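Local coordinates for arginine decarboxylase, A207R protein (Paramecium bursaria Chlorella virus 1, PDB 2NVA) that is an arginine decarboxylase that uses pyridoxal 5'-phosphate, held here as an adduct with its product agmatine, at residues V64-A69 and P84-F89. Numbering follows the deposited sequence.
With PL2 ((4-{[(4-{[amino(imino)methyl]amino}butyl)amino]methyl}-5-hydroxy-6-methylpyridin-3-yl)methyl dihydrogen phosphate), chain I.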
ATOM      1  N   VAL A  64      -0.659  13.752  26.546  1.00 12.59           N
ATOM      2  CA  VAL A  64      -0.408  12.393  26.055  1.00 12.23           C
ATOM      3  C   VAL A  64       1.019  12.352  25.513  1.00 12.17           C
ATOM      4  O   VAL A  64       1.478  13.343  24.939  1.00 12.68           O
ATOM      5  CB  VAL A  64      -1.415  12.013  24.936  1.00 12.03           C
ATOM      6  CG1 VAL A  64      -1.129  10.614  24.361  1.00 11.74           C
ATOM      7  CG2 VAL A  64      -2.869  12.080  25.461  1.00 13.16           C
ATOM      8  N   ASN A  65       1.713  11.228  25.718  1.00 11.48           N
ATOM      9  CA  ASN A  65       3.080  11.072  25.229  1.00 11.44           C
ATOM     10  C   ASN A  65       3.095  10.314  23.903  1.00 11.58           C
ATOM     11  O   ASN A  65       2.039  10.097  23.329  1.00 11.29           O
ATOM     12  CB  ASN A  65       3.954  10.415  26.297  1.00 11.73           C
ATOM     13  CG  ASN A  65       4.185  11.316  27.488  1.00 11.59           C
ATOM     14  OD1 ASN A  65       3.925  12.521  27.436  1.00 12.21           O
ATOM     15  ND2 ASN A  65       4.693  10.740  28.573  1.00 12.54           N
ATOM     16  N   PHE A  66       4.278   9.951  23.412  1.00 11.69           N
ATOM     17  CA  PHE A  66       4.379   9.443  22.039  1.00 12.07           C
ATOM     18  C   PHE A  66       5.254   8.221  21.890  1.00 12.44           C
ATOM     19  O   PHE A  66       6.269   8.069  22.582  1.00 12.96           O
ATOM     20  CB  PHE A  66       4.825  10.563  21.086  1.00 11.88           C
ATOM     21  CG  PHE A  66       3.865  11.713  21.057  1.00 12.62           C
ATOM     22  CD1 PHE A  66       2.786  11.706  20.185  1.00 12.83           C
ATOM     23  CD2 PHE A  66       3.991  12.764  21.961  1.00 13.09           C
ATOM     24  CE1 PHE A  66       1.872  12.744  20.185  1.00 13.79           C
ATOM     25  CE2 PHE A  66       3.069  13.822  21.969  1.00 13.58           C
ATOM     26  CZ  PHE A  66       2.025  13.812  21.079  1.00 13.02           C
ATOM     27  N   ASP A  67       4.794   7.339  21.009  1.00 12.52           N
ATOM     28  CA  ASP A  67       5.548   6.182  20.541  1.00 12.70           C
ATOM     29  C   ASP A  67       5.908   6.459  19.090  1.00 12.70           C
ATOM     30  O   ASP A  67       5.028   6.504  18.223  1.00 12.62           O
ATOM     31  CB  ASP A  67       4.696   4.904  20.686  1.00 13.03           C
ATOM     32  CG  ASP A  67       5.089   3.804  19.722  1.00 14.34           C
ATOM     33  OD1 ASP A  67       4.231   2.939  19.435  1.00 15.53           O
ATOM     34  OD2 ASP A  67       6.242   3.794  19.210  1.00 15.75           O
ATOM     35  N   CYS A  68       7.198   6.671  18.830  1.00 12.93           N
ATOM     36  CA  CYS A  68       7.664   6.930  17.473  1.00 12.53           C
ATOM     37  C   CYS A  68       8.437   5.740  16.939  1.00 12.79           C
ATOM     38  O   CYS A  68       9.208   5.129  17.668  1.00 13.17           O
ATOM     39  CB  CYS A  68       8.556   8.167  17.435  1.00 12.87           C
ATOM     40  SG  CYS A  68       7.689   9.719  17.806  1.00 13.66           S
ATOM     41  N   ALA A  69       8.250   5.435  15.658  1.00 12.80           N
ATOM     42  CA  ALA A  69       8.818   4.234  15.041  1.00 12.64           C
ATOM     43  C   ALA A  69      10.072   4.508  14.224  1.00 12.74           C
ATOM     44  O   ALA A  69      10.774   3.571  13.838  1.00 12.49           O
ATOM     45  CB  ALA A  69       7.762   3.556  14.153  1.00 13.21           C
ATOM     46  N   PRO A  84      11.296  15.959  23.359  1.00 12.34           N
ATOM     47  CA  PRO A  84      11.774  14.600  23.060  1.00 12.24           C
ATOM     48  C   PRO A  84      11.795  13.680  24.295  1.00 12.09           C
ATOM     49  O   PRO A  84      11.802  12.453  24.138  1.00 11.89           O
ATOM     50  CB  PRO A  84      13.194  14.836  22.539  1.00 12.83           C
ATOM     51  CG  PRO A  84      13.159  16.222  21.974  1.00 12.90           C
ATOM     52  CD  PRO A  84      12.264  16.988  22.927  1.00 12.66           C
ATOM     53  N   SER A  85      11.774  14.260  25.499  1.00 11.74           N
ATOM     54  CA  SER A  85      11.687  13.458  26.747  1.00 12.04           C
ATOM     55  C   SER A  85      10.375  12.656  26.839  1.00 12.33           C
ATOM     56  O   SER A  85      10.291  11.682  27.603  1.00 12.63           O
ATOM     57  CB  SER A  85      11.852  14.343  27.989  1.00 11.84           C
ATOM     58  OG  SER A  85      10.804  15.291  28.098  1.00 12.01           O
ATOM     59  N   ARG A  86       9.359  13.099  26.084  1.00 11.74           N
ATOM     60  CA  ARG A  86       8.027  12.456  26.065  1.00 11.81           C
ATOM     61  C   ARG A  86       7.880  11.323  25.028  1.00 11.87           C
ATOM     62  O   ARG A  86       6.804  10.755  24.890  1.00 12.40           O
ATOM     63  CB  ARG A  86       6.924  13.506  25.870  1.00 12.07           C
ATOM     64  CG  ARG A  86       6.708  14.382  27.084  1.00 12.30           C
ATOM     65  CD  ARG A  86       5.931  15.639  26.711  1.00 12.36           C
ATOM     66  NE  ARG A  86       4.526  15.349  26.395  1.00 11.70           N
ATOM     67  CZ  ARG A  86       3.624  16.281  26.090  1.00 12.92           C
ATOM     68  NH1 ARG A  86       2.371  15.941  25.821  1.00 12.68           N
ATOM     69  NH2 ARG A  86       3.980  17.556  26.038  1.00 12.16           N
ATOM     70  N   ILE A  87       8.965  11.010  24.311  1.00 11.88           N
ATOM     71  CA  ILE A  87       8.956  10.018  23.222  1.00 12.01           C
ATOM     72  C   ILE A  87       9.636   8.719  23.662  1.00 12.83           C
ATOM     73  O   ILE A  87      10.713   8.765  24.273  1.00 12.77           O
ATOM     74  CB  ILE A  87       9.673  10.585  21.955  1.00 12.07           C
ATOM     75  CG1 ILE A  87       8.974  11.875  21.497  1.00 11.74           C
ATOM     76  CG2 ILE A  87       9.723   9.540  20.803  1.00 13.10           C
ATOM     77  CD1 ILE A  87       9.737  12.650  20.432  1.00 13.22           C
ATOM     78  N   ILE A  88       8.994   7.580  23.380  1.00 12.78           N
ATOM     79  CA  ILE A  88       9.653   6.271  23.444  1.00 12.92           C
ATOM     80  C   ILE A  88       9.894   5.879  21.990  1.00 12.81           C
ATOM     81  O   ILE A  88       8.955   5.888  21.180  1.00 12.74           O
ATOM     82  CB  ILE A  88       8.792   5.172  24.127  1.00 13.05           C
ATOM     83  CG1 ILE A  88       8.707   5.306  25.664  1.00 14.00           C
ATOM     84  CG2 ILE A  88       9.374   3.774  23.866  1.00 13.10           C
ATOM     85  CD1 ILE A  88       9.056   6.642  26.202  1.00 17.11           C
ATOM     86  N   PHE A  89      11.151   5.562  21.658  1.00 12.44           N
ATOM     87  CA  PHE A  89      11.483   5.048  20.338  1.00 12.24           C
ATOM     88  C   PHE A  89      11.137   3.560  20.369  1.00 12.83           C
ATOM     89  O   PHE A  89      12.017   2.708  20.585  1.00 12.47           O
ATOM     90  CB  PHE A  89      12.973   5.273  20.065  1.00 12.53           C
ATOM     91  CG  PHE A  89      13.356   5.286  18.598  1.00 12.88           C
ATOM     92  CD1 PHE A  89      12.555   4.680  17.620  1.00 11.50           C
ATOM     93  CD2 PHE A  89      14.572   5.854  18.215  1.00 11.75           C
ATOM     94  CE1 PHE A  89      12.959   4.670  16.279  1.00 12.42           C
ATOM     95  CE2 PHE A  89      14.982   5.859  16.890  1.00 12.76           C
ATOM     96  CZ  PHE A  89      14.186   5.270  15.911  1.00 12.94           C
TER
HETATM   97  N1  PL2 I2001       3.181   0.016  19.552  1.00 16.27           N
HETATM   98  C2  PL2 I2001       3.912  -0.688  18.672  1.00 17.24           C
HETATM   99  C2A PL2 I2001       5.406  -0.954  18.946  1.00 16.58           C
HETATM  100  C3  PL2 I2001       3.287  -1.168  17.514  1.00 17.19           C
HETATM  101  O3  PL2 I2001       4.045  -1.892  16.647  1.00 16.61           O
HETATM  102  C4  PL2 I2001       1.920  -0.936  17.260  1.00 16.25           C
HETATM  103  C4A PL2 I2001       1.191  -1.442  15.979  1.00 17.44           C
HETATM  104  C5  PL2 I2001       1.222  -0.194  18.233  1.00 15.81           C
HETATM  105  C6  PL2 I2001       1.880   0.267  19.359  1.00 15.40           C
HETATM  106  P   PL2 I2001      -2.673  -0.420  17.968  1.00 15.09           P
HETATM  107  N   PL2 I2001       1.810  -2.663  15.415  1.00 17.41           N
HETATM  108  CA  PL2 I2001       1.751  -2.665  13.947  1.00 16.81           C
HETATM  109  CG  PL2 I2001       0.238  -2.642  11.917  1.00 16.95           C
HETATM  110  OP2 PL2 I2001      -3.544  -1.711  17.580  1.00 15.47           O
HETATM  111  OP3 PL2 I2001      -2.999   0.704  16.837  1.00 14.49           O
HETATM  112  OP1 PL2 I2001      -2.974   0.058  19.350  1.00 13.21           O
HETATM  113  OP4 PL2 I2001      -1.155  -0.914  17.761  1.00 16.44           O
HETATM  114  C5M PL2 I2001      -0.279   0.115  18.058  1.00 16.95           C
HETATM  115  CB  PL2 I2001       0.298  -2.533  13.442  1.00 16.95           C
HETATM  116  CD  PL2 I2001      -1.220  -2.547  11.408  1.00 15.30           C
HETATM  117  NE  PL2 I2001      -1.145  -2.563   9.930  1.00 15.98           N
HETATM  118  CZ  PL2 I2001      -2.130  -2.224   9.085  1.00 16.02           C
HETATM  119  NH2 PL2 I2001      -1.899  -2.277   7.751  1.00 15.33           N
HETATM  120  NH1 PL2 I2001      -3.325  -1.844   9.547  1.00 15.93           N
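R86 reaches across to V64-A69 through its guanidinium, where NH1 is gripped twice, by V64 O at 2.9 Å and by the carbonyl of C60 at the end of helix 53-61. NH1 stands above the plane of the V64 carbonyl, 43° out of it. Beside it, NE donates to N65 OD1 over 3.1 Å; the bend of the R86 chain at chi3 (71°) brings NE round to N65 OD1, and the two side chains cross at about a right angle. The backbones then pair as parallel strands: F66 N donates to R86 O, F66 O accepts I88 N at 2.9 Å, and C68 N donates to I88 O. Such pairing illustrates the beta-alpha-beta unit of the TIM barrel, with helix 71-80 making the crossover between neighbouring strands. Side chains alternate accordingly. F66, C68 and I87 share the face packed by that helix, I87 CG2 lying 3.6 Å from C68 SG, whereas D67 and I88 take the other. In D67, chi1 155° carries CG anti to the backbone N, on the ligand side of the sheet; OD1 lies 3.1 Å from N1 of PL2, well off the in-plane direction of that ring nitrogen, and K48 forms a salt bridge to the same oxygen.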